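Local coordinates for mucosa-associated lymphoid tissue lymphoma translocation protein 1 (Isoform 2) (Homo sapiens, PDB 3BFO), which is probably a cysteine protease known as paracaspase, represented in this crystal by its second immunoglobulin-like C2-type domain, at residues A[19-24]-A[81-86]; A[50-55]-A[63-68]. All coordinates share one frame; numbering follows the deposited sequence.

Contact 1: A[19-24]-A[81-86]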
loop_
_atom_site.group_PDB
_atom_site.type_symbol
_atom_site.label_atom_id
_atom_site.label_comp_id
_atom_site.label_asym_id
_atom_site.label_seq_id
_atom_site.Cartn_x
_atom_site.Cartn_y
_atom_site.Cartn_z
ATOM N N SER A 19 -1.797 16.985 6.172
ATOM C CA SER A 19 -1.987 15.761 7.006
ATOM C C SER A 19 -0.958 14.721 6.596
ATOM O O SER A 19 -0.179 14.941 5.667
ATOM C CB SER A 19 -3.369 15.160 6.737
ATOM O OG SER A 19 -4.396 15.993 7.249
ATOM N N THR A 20 -0.919 13.604 7.313
ATOM C CA THR A 20 -0.034 12.522 6.987
ATOM C C THR A 20 -0.806 11.389 6.327
ATOM O O THR A 20 -1.889 10.997 6.786
ATOM C CB THR A 20 0.676 12.020 8.264
ATOM O OG1 THR A 20 1.472 13.108 8.786
ATOM C CG2 THR A 20 1.565 10.824 7.987
ATOM N N LEU A 21 -0.248 10.843 5.251
ATOM C CA LEU A 21 -0.754 9.626 4.663
ATOM C C LEU A 21 0.014 8.447 5.196
ATOM O O LEU A 21 1.217 8.423 5.083
ATOM C CB LEU A 21 -0.609 9.717 3.140
ATOM C CG LEU A 21 -0.989 8.437 2.405
ATOM C CD1 LEU A 21 -2.387 7.928 2.781
ATOM C CD2 LEU A 21 -0.832 8.681 0.877
ATOM N N VAL A 22 -0.702 7.472 5.755
ATOM C CA VAL A 22 -0.077 6.221 6.220
ATOM C C VAL A 22 -0.872 5.036 5.689
ATOM O O VAL A 22 -2.014 4.883 6.060
ATOM C CB VAL A 22 -0.071 6.165 7.765
ATOM C CG1 VAL A 22 0.413 4.835 8.264
ATOM C CG2 VAL A 22 0.807 7.256 8.312
ATOM N N LEU A 23 -0.278 4.214 4.807
ATOM C CA LEU A 23 -0.889 2.998 4.295
ATOM C C LEU A 23 -0.046 1.831 4.755
ATOM O O LEU A 23 1.173 1.901 4.789
ATOM C CB LEU A 23 -0.969 3.062 2.759
ATOM C CG LEU A 23 -1.991 4.031 2.212
ATOM C CD1 LEU A 23 -1.798 4.222 0.701
ATOM C CD2 LEU A 23 -3.398 3.551 2.489
ATOM N N GLN A 24 -0.706 0.739 5.131
ATOM C CA GLN A 24 -0.000 -0.420 5.620
ATOM C C GLN A 24 -0.587 -1.687 5.003
ATOM O O GLN A 24 -1.818 -1.818 4.904
ATOM C CB GLN A 24 -0.116 -0.484 7.149
ATOM C CG GLN A 24 0.769 -1.611 7.794
ATOM C CD GLN A 24 0.897 -1.523 9.332
ATOM O OE1 GLN A 24 0.034 -0.952 9.970
ATOM N NE2 GLN A 24 1.946 -2.030 9.887
ATOM N N VAL A 81 -7.617 0.896 -2.072
ATOM C CA VAL A 81 -8.078 1.917 -1.147
ATOM C C VAL A 81 -7.909 3.260 -1.795
ATOM O O VAL A 81 -7.120 3.482 -2.684
ATOM C CB VAL A 81 -7.402 1.910 0.237
ATOM C CG1 VAL A 81 -7.697 0.610 1.010
ATOM C CG2 VAL A 81 -5.946 2.197 0.135
ATOM N N GLU A 82 -8.831 4.170 -1.425
ATOM C CA GLU A 82 -8.872 5.548 -1.987
ATOM C C GLU A 82 -8.421 6.537 -0.902
ATOM O O GLU A 82 -8.868 6.498 0.251
ATOM C CB GLU A 82 -10.267 5.902 -2.575
ATOM C CG GLU A 82 -10.567 5.142 -3.930
ATOM C CD GLU A 82 -11.985 5.398 -4.513
ATOM O OE1 GLU A 82 -12.932 4.955 -3.821
ATOM O OE2 GLU A 82 -12.138 5.967 -5.649
ATOM N N ILE A 83 -7.476 7.377 -1.293
ATOM C CA ILE A 83 -7.050 8.475 -0.454
ATOM C C ILE A 83 -7.645 9.713 -1.092
ATOM O O ILE A 83 -7.371 10.048 -2.264
ATOM C CB ILE A 83 -5.507 8.560 -0.394
ATOM C CG1 ILE A 83 -4.928 7.238 0.154
ATOM C CG2 ILE A 83 -5.092 9.772 0.428
ATOM C CD1 ILE A 83 -5.504 6.767 1.502
ATOM N N ILE A 84 -8.488 10.377 -0.306
ATOM C CA ILE A 84 -9.168 11.599 -0.723
ATOM C C ILE A 84 -8.562 12.767 0.008
ATOM O O ILE A 84 -8.351 12.705 1.214
ATOM C CB ILE A 84 -10.707 11.581 -0.396
ATOM C CG1 ILE A 84 -11.378 10.470 -1.187
ATOM C CG2 ILE A 84 -11.349 12.950 -0.659
ATOM C CD1 ILE A 84 -11.501 9.245 -0.388
ATOM N N ILE A 85 -8.232 13.807 -0.727
ATOM C CA ILE A 85 -7.584 14.962 -0.142
ATOM C C ILE A 85 -8.455 16.185 -0.379
ATOM O O ILE A 85 -8.588 16.661 -1.515
ATOM C CB ILE A 85 -6.077 15.057 -0.586
ATOM C CG1 ILE A 85 -5.287 13.891 0.106
ATOM C CG2 ILE A 85 -5.511 16.416 -0.170
ATOM C CD1 ILE A 85 -3.924 13.606 -0.381
ATOM N N ASP A 86 -9.077 16.632 0.715
ATOM C CA ASP A 86 -10.146 17.624 0.719
ATOM C C ASP A 86 -9.702 18.941 1.346
ATOM O O ASP A 86 -9.162 18.950 2.455
ATOM C CB ASP A 86 -11.339 17.056 1.497
#

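Contact 2: A[50-55]-A[63-68]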
loop_
_atom_site.group_PDB
_atom_site.type_symbol
_atom_site.label_atom_id
_atom_site.label_comp_id
_atom_site.label_asym_id
_atom_site.label_seq_id
_atom_site.Cartn_x
_atom_site.Cartn_y
_atom_site.Cartn_z
ATOM N N LYS A 50 6.172 -2.613 4.097
ATOM C CA LYS A 50 4.820 -2.811 4.583
ATOM C C LYS A 50 4.097 -1.470 4.791
ATOM O O LYS A 50 2.877 -1.401 4.625
ATOM C CB LYS A 50 4.854 -3.581 5.912
ATOM C CG LYS A 50 5.314 -5.002 5.747
ATOM C CD LYS A 50 5.532 -5.659 7.122
ATOM C CE LYS A 50 5.908 -7.136 7.036
ATOM N NZ LYS A 50 6.211 -7.685 8.392
ATOM N N LEU A 51 4.851 -0.415 5.152
ATOM C CA LEU A 51 4.303 0.913 5.304
ATOM C C LEU A 51 4.633 1.795 4.117
ATOM O O LEU A 51 5.772 1.780 3.624
ATOM C CB LEU A 51 4.906 1.591 6.534
ATOM C CG LEU A 51 4.470 1.026 7.851
ATOM C CD1 LEU A 51 5.254 1.737 8.948
ATOM C CD2 LEU A 51 2.956 1.250 8.070
ATOM N N TYR A 52 3.665 2.579 3.687
ATOM C CA TYR A 52 3.899 3.671 2.725
ATOM C C TYR A 52 3.439 4.926 3.451
ATOM O O TYR A 52 2.286 5.003 3.889
ATOM C CB TYR A 52 3.115 3.475 1.425
ATOM C CG TYR A 52 3.191 4.670 0.533
ATOM C CD1 TYR A 52 4.408 5.087 0.026
ATOM C CD2 TYR A 52 2.096 5.442 0.225
ATOM C CE1 TYR A 52 4.522 6.221 -0.790
ATOM C CE2 TYR A 52 2.174 6.550 -0.575
ATOM C CZ TYR A 52 3.385 6.947 -1.093
ATOM O OH TYR A 52 3.484 8.070 -1.886
ATOM N N MET A 53 4.326 5.917 3.626
ATOM C CA MET A 53 3.940 7.108 4.413
ATOM C C MET A 53 4.477 8.363 3.785
ATOM O O MET A 53 5.659 8.430 3.481
ATOM C CB MET A 53 4.493 7.038 5.833
ATOM C CG MET A 53 3.972 5.901 6.600
ATOM S SD MET A 53 4.830 5.708 8.133
ATOM C CE MET A 53 3.865 6.866 9.086
ATOM N N VAL A 54 3.579 9.337 3.651
ATOM C CA VAL A 54 3.854 10.656 3.086
ATOM C C VAL A 54 3.550 11.667 4.191
ATOM O O VAL A 54 2.417 11.787 4.635
ATOM C CB VAL A 54 2.979 10.964 1.859
ATOM C CG1 VAL A 54 3.208 12.400 1.351
ATOM C CG2 VAL A 54 3.189 9.939 0.759
ATOM N N PRO A 55 4.559 12.415 4.644
ATOM C CA PRO A 55 4.346 13.213 5.835
ATOM C C PRO A 55 3.413 14.334 5.782
ATOM O O PRO A 55 2.665 14.560 6.726
ATOM C CB PRO A 55 5.741 13.712 6.221
ATOM C CG PRO A 55 6.578 13.571 5.013
ATOM C CD PRO A 55 5.977 12.426 4.201
ATOM N N GLY A 63 -5.598 9.518 -4.757
ATOM C CA GLY A 63 -5.624 8.463 -5.766
ATOM C C GLY A 63 -6.039 7.153 -5.163
ATOM O O GLY A 63 -6.456 7.063 -3.986
ATOM N N THR A 64 -5.903 6.119 -6.005
ATOM C CA THR A 64 -6.313 4.792 -5.641
ATOM C C THR A 64 -5.017 4.004 -5.464
ATOM O O THR A 64 -4.205 4.013 -6.392
ATOM C CB THR A 64 -7.181 4.131 -6.753
ATOM O OG1 THR A 64 -8.318 4.958 -6.967
ATOM C CG2 THR A 64 -7.594 2.766 -6.244
ATOM N N TYR A 65 -4.846 3.365 -4.297
ATOM C CA TYR A 65 -3.573 2.661 -3.961
ATOM C C TYR A 65 -3.837 1.216 -3.678
ATOM O O TYR A 65 -4.904 0.828 -3.228
ATOM C CB TYR A 65 -2.964 3.247 -2.696
ATOM C CG TYR A 65 -2.468 4.694 -2.783
ATOM C CD1 TYR A 65 -1.098 4.975 -2.841
ATOM C CD2 TYR A 65 -3.364 5.770 -2.805
ATOM C CE1 TYR A 65 -0.612 6.276 -2.895
ATOM C CE2 TYR A 65 -2.865 7.080 -2.861
ATOM C CZ TYR A 65 -1.527 7.313 -2.887
ATOM O OH TYR A 65 -1.032 8.593 -2.899
ATOM N N TRP A 66 -2.811 0.404 -3.894
ATOM C CA TRP A 66 -2.837 -0.989 -3.456
ATOM C C TRP A 66 -1.392 -1.482 -3.417
ATOM O O TRP A 66 -0.487 -0.818 -3.901
ATOM C CB TRP A 66 -3.650 -1.863 -4.402
ATOM C CG TRP A 66 -3.268 -1.611 -5.774
ATOM C CD1 TRP A 66 -3.642 -0.518 -6.591
ATOM C CD2 TRP A 66 -2.607 -2.505 -6.591
ATOM N NE1 TRP A 66 -3.111 -0.681 -7.831
ATOM C CE2 TRP A 66 -2.453 -1.895 -7.857
ATOM C CE3 TRP A 66 -1.997 -3.742 -6.363
ATOM C CZ2 TRP A 66 -1.742 -2.531 -8.930
ATOM C CZ3 TRP A 66 -1.307 -4.356 -7.418
ATOM C CH2 TRP A 66 -1.198 -3.758 -8.687
ATOM N N CYS A 67 -1.233 -2.635 -2.786
ATOM C CA CYS A 67 0.075 -3.241 -2.623
ATOM C C CYS A 67 0.053 -4.623 -3.223
ATOM O O CYS A 67 -0.842 -5.405 -2.917
ATOM C CB CYS A 67 0.418 -3.278 -1.128
ATOM S SG CYS A 67 2.095 -3.761 -0.764
ATOM N N HIS A 68 1.050 -4.920 -4.051
ATOM C CA HIS A 68 1.254 -6.284 -4.539
ATOM C C HIS A 68 2.184 -6.995 -3.588
ATOM O O HIS A 68 3.260 -6.487 -3.263
ATOM C CB HIS A 68 1.852 -6.270 -5.950
ATOM C CG HIS A 68 1.965 -7.630 -6.541
ATOM N ND1 HIS A 68 0.867 -8.391 -6.853
ATOM C CD2 HIS A 68 3.041 -8.396 -6.839
ATOM C CE1 HIS A 68 1.246 -9.544 -7.374
ATOM N NE2 HIS A 68 2.564 -9.598 -7.339
HETATM O O HOH W 1 1.589 9.312 -3.237
#

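Contact 1: A[19-24]-A[81-86]
Leu-21 and Leu-23 face Ile-83 and Val-81 in a buried, wholly apolar contact between the two sheets of the domain. Strand 21-24 belongs to one sheet and strand 81-85 to the other; they run antiparallel at 176°, with their axes 9.9 Å apart, so side chains alone bridge the space between them. The closest touch is methyl to methyl, Leu-21 CD1 to Ile-83 CD1 at 3.6 Å, and the same leucine methyl also lies 3.7 Å from Ile-83 CG1. The second torsion of Ile-83 (chi2 -54°) bends CD1 back beside its own CA, and in that position Ile-83 CD1 lies against Leu-21 CD1 and, at 4.0 Å, Leu-23 CD2. One step along, Leu-23 and Val-81 lie alongside each other, pointing opposite ways, with Leu-23 CD2 3.7 Å from Val-81 CG2. An alanine in place of Ile-83 lacks CG1, CG2 and CD1, which is likely to open a gap between the sheets beside Leu-15 and Tyr-65 and leave Leu-21 CD1 without its partner. Alternate inward-pointing aliphatic residues from facing strands, packed against each other with no hydrogen bond between the strands, are typical of the core of the immunoglobulin beta-sandwich.

Contact 2: A[50-55]-A[63-68]
Tyr-52 meets Tyr-65 across the core, and it is the residue through which strand 51-54 reaches segment 63-68. Taken in order, Lys-50 leads into the strand with a backbone bond to Cys-25, and Leu-51 packs on Gln-24 of the adjacent strand. Tyr-52 then turns inward: its CG lies anti to the backbone N (chi1 172°), and the ring extends toward Tyr-65. The two side chains run at about a right angle to each other, although their ring planes are inclined by only 34°. The rings touch rim to rim, Tyr-52 CE2 to Tyr-65 CE1 at 3.6 Å. Their centroids are 5.9 Å apart, and neither ring lies over the other. The hydroxyls are joined by a water in the plane of both rings, 2.6 Å from Tyr-52 OH and 2.7 Å from Tyr-65 OH, to which it donates. Tyr-65 OH is gripped a second time by His-61 O, four residues back: the tyrosine corner, familiar in Greek-key beta proteins, which fixes the ring at the start of its strand. Farther along, Val-54 pairs by its backbone with Leu-21, and its side chain reaches His-61. Strand 51-54 edges its three-stranded sheet beside 21-28, whereas 63-70 lies inside the opposite sheet between 75-85 and 34-39; Leu-44, from a loop, touches both tyrosines.

Starting from the N terminus, the chain lays down 19-24 first, visits the other sheet through 34-39 and 42-43, returns at 50-55, and crosses again to 63-68 before 81-86 closes the long loop of contact 1. The short loop of contact 2, with only seven residues between its segments, therefore falls wholly within the larger one. Each contact joins the same two sheets: 19-24 and 50-55 are neighbours in one, 63-68 and 81-86 in the other. Backbone pairing ties them along each sheet, Leu-23 with Tyr-52 and Val-81 with Tyr-65, and Thr-20 OG1 probably hydrogen-bonds to Pro-55 O at the end of strands 21-28 and 51-54. Between the sheets Leu-23 CD1 packs 3.6 Å from Tyr-65 CG, making one continuous core.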